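Local coordinates for protein mosquitocidal toxin (Lysinibacillus sphaericus, PDB 2VSE) that probably kills mosquito larvae by ADP-ribosylating target proteins with its enzyme domain, while its ricin-B-like lectin domains probably bind glycans, at residues Q452-I457 against Y465-L470. Sequence-based numbering, arbitrary orientation.
Sequences QVWNLI and YKIKSL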
loop_
_atom_site.group_PDB
_atom_site.type_symbol
_atom_site.label_atom_id
_atom_site.label_comp_id
_atom_site.label_asym_id
_atom_site.label_seq_id
_atom_site.Cartn_x
_atom_site.Cartn_y
_atom_site.Cartn_z
ATOM N N GLN A 452 20.644 -3.736 -6.597
ATOM C CA GLN A 452 19.390 -4.421 -6.919
ATOM C C GLN A 452 18.178 -3.486 -6.831
ATOM O O GLN A 452 17.027 -3.931 -6.876
ATOM C CB GLN A 452 19.201 -5.638 -6.013
ATOM C CG GLN A 452 20.205 -6.742 -6.275
ATOM C CD GLN A 452 20.037 -7.928 -5.345
ATOM O OE1 GLN A 452 19.591 -7.783 -4.205
ATOM N NE2 GLN A 452 20.403 -9.115 -5.828
ATOM N N VAL A 453 18.444 -2.187 -6.719
ATOM C CA VAL A 453 17.388 -1.194 -6.561
ATOM C C VAL A 453 17.496 -0.161 -7.675
ATOM O O VAL A 453 18.586 0.307 -7.997
ATOM C CB VAL A 453 17.454 -0.517 -5.149
ATOM C CG1 VAL A 453 16.377 0.544 -4.989
ATOM C CG2 VAL A 453 17.318 -1.558 -4.058
ATOM N N TRP A 454 16.363 0.187 -8.269
ATOM C CA TRP A 454 16.353 1.086 -9.418
ATOM C C TRP A 454 15.468 2.292 -9.150
ATOM O O TRP A 454 14.435 2.194 -8.480
ATOM C CB TRP A 454 15.883 0.348 -10.673
ATOM C CG TRP A 454 16.769 -0.789 -11.020
ATOM C CD1 TRP A 454 16.685 -2.067 -10.541
ATOM C CD2 TRP A 454 17.900 -0.764 -11.904
ATOM N NE1 TRP A 454 17.688 -2.838 -11.069
ATOM C CE2 TRP A 454 18.453 -2.066 -11.909
ATOM C CE3 TRP A 454 18.507 0.235 -12.684
ATOM C CZ2 TRP A 454 19.589 -2.403 -12.669
ATOM C CZ3 TRP A 454 19.637 -0.095 -13.435
ATOM C CH2 TRP A 454 20.165 -1.405 -13.424
ATOM N N ASN A 455 15.900 3.424 -9.683
ATOM C CA ASN A 455 15.173 4.665 -9.618
ATOM C C ASN A 455 14.375 4.791 -10.919
ATOM O O ASN A 455 14.957 4.871 -12.003
ATOM C CB ASN A 455 16.193 5.801 -9.510
ATOM C CG ASN A 455 15.696 6.984 -8.699
ATOM O OD1 ASN A 455 14.973 6.839 -7.704
ATOM N ND2 ASN A 455 16.116 8.179 -9.110
ATOM N N LEU A 456 13.047 4.746 -10.816
ATOM C CA LEU A 456 12.184 4.982 -11.967
ATOM C C LEU A 456 11.696 6.417 -11.904
ATOM O O LEU A 456 11.051 6.812 -10.933
ATOM C CB LEU A 456 11.005 4.009 -11.992
ATOM C CG LEU A 456 11.266 2.571 -12.481
ATOM C CD1 LEU A 456 12.426 1.848 -11.747
ATOM C CD2 LEU A 456 9.976 1.752 -12.355
ATOM N N ILE A 457 12.047 7.197 -12.925
ATOM C CA ILE A 457 11.569 8.570 -13.060
ATOM C C ILE A 457 10.862 8.811 -14.397
ATOM O O ILE A 457 11.409 8.560 -15.476
ATOM C CB ILE A 457 12.671 9.651 -12.763
ATOM C CG1 ILE A 457 12.465 10.891 -13.638
ATOM C CG2 ILE A 457 14.075 9.098 -12.955
ATOM C CD1 ILE A 457 12.690 12.194 -12.914
ATOM N N TYR A 465 9.600 6.101 -18.968
ATOM C CA TYR A 465 10.432 6.107 -17.768
ATOM C C TYR A 465 11.897 5.890 -18.066
ATOM O O TYR A 465 12.253 5.026 -18.881
ATOM C CB TYR A 465 9.993 5.008 -16.808
ATOM C CG TYR A 465 8.656 5.249 -16.141
ATOM C CD1 TYR A 465 8.588 5.751 -14.837
ATOM C CD2 TYR A 465 7.460 4.953 -16.800
ATOM C CE1 TYR A 465 7.367 5.953 -14.209
ATOM C CE2 TYR A 465 6.237 5.153 -16.180
ATOM C CZ TYR A 465 6.193 5.654 -14.890
ATOM O OH TYR A 465 4.976 5.847 -14.273
ATOM N N LYS A 466 12.749 6.660 -17.393
ATOM C CA LYS A 466 14.147 6.274 -17.282
ATOM C C LYS A 466 14.288 5.357 -16.050
ATOM O O LYS A 466 13.745 5.648 -14.977
ATOM C CB LYS A 466 15.078 7.487 -17.202
ATOM C CG LYS A 466 16.443 7.226 -17.815
ATOM C CD LYS A 466 17.182 8.516 -18.145
ATOM C CE LYS A 466 18.377 8.259 -19.050
ATOM N NZ LYS A 466 19.438 9.322 -18.944
ATOM N N ILE A 467 14.987 4.239 -16.237
ATOM C CA ILE A 467 15.238 3.269 -15.171
ATOM C C ILE A 467 16.712 3.341 -14.801
ATOM O O ILE A 467 17.570 2.775 -15.480
ATOM C CB ILE A 467 14.847 1.844 -15.590
ATOM C CG1 ILE A 467 13.379 1.813 -16.043
ATOM C CG2 ILE A 467 15.063 0.878 -14.432
ATOM C CD1 ILE A 467 12.978 0.560 -16.780
ATOM N N LYS A 468 16.985 4.045 -13.705
ATOM C CA LYS A 468 18.337 4.440 -13.337
ATOM C C LYS A 468 18.866 3.635 -12.172
ATOM O O LYS A 468 18.189 3.448 -11.159
ATOM C CB LYS A 468 18.375 5.934 -12.995
ATOM C CG LYS A 468 18.022 6.865 -14.174
ATOM C CD LYS A 468 17.627 8.290 -13.751
ATOM C CE LYS A 468 18.821 9.159 -13.369
ATOM N NZ LYS A 468 19.856 9.188 -14.432
ATOM N N SER A 469 20.093 3.160 -12.336
ATOM C CA SER A 469 20.878 2.570 -11.260
ATOM C C SER A 469 20.893 3.457 -10.011
ATOM O O SER A 469 21.094 4.671 -10.106
ATOM C CB SER A 469 22.300 2.371 -11.778
ATOM O OG SER A 469 23.254 2.400 -10.734
ATOM N N LEU A 470 20.686 2.863 -8.848
ATOM C CA LEU A 470 20.791 3.625 -7.614
ATOM C C LEU A 470 22.259 3.917 -7.255
ATOM O O LEU A 470 22.597 5.044 -6.881
ATOM C CB LEU A 470 20.077 2.895 -6.480
ATOM C CG LEU A 470 19.758 3.711 -5.235
ATOM C CD1 LEU A 470 18.859 4.900 -5.582
ATOM C CD2 LEU A 470 19.107 2.817 -4.184
HETATM O O HOH W 1 21.187 -0.035 -9.483
#
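N455 and K468 face each other as a hydrogen-bonded antiparallel pair, and each backbone gives the other one N-H and takes one in return. N455 N donates to K468 O at 2.7 Å, nearly straight at 173°. K468 N returns a bond of 2.8 Å to N455 O. I457 and K466 repeat the pattern: I457 N lies 3.1 Å from K466 O, and K466 N lies 3.0 Å from I457 O. W454 with S469 and L456 with I467 are non-hydrogen-bonded pairs. The backbones of these four residues bond outward instead: W454 to Y421, S469 to Y475, L456 to G419 and I467 to L477.

At L470, just past strand 465-469, the direct bond from its N to V453 O is weak. A water bridges the same two atoms, donating to V453 O and accepting from L470 N. It sits over the centre of one face of the W454 ring, 4.0 Å above the plane. With CG anti to the carbonyl carbon (chi1 -61°), that ring leans obliquely on the opposite backbone, with CE3 3.3 Å from S469 N, while its NE1 bonds I433 O.

L456 CD1 and I467 CG2 pack side by side on one sheet face. On the other, I457 CG2 touches K468 CD, and the bent K468 chain carries NZ to P473 O. K466 NZ reaches D493 as a salt bridge and G492 O. S469 OG bonds Y472 N and Q435; Y465 OH bonds V416 O. This is an antiparallel beta hairpin within a ricin-B-type beta-trefoil lectin domain.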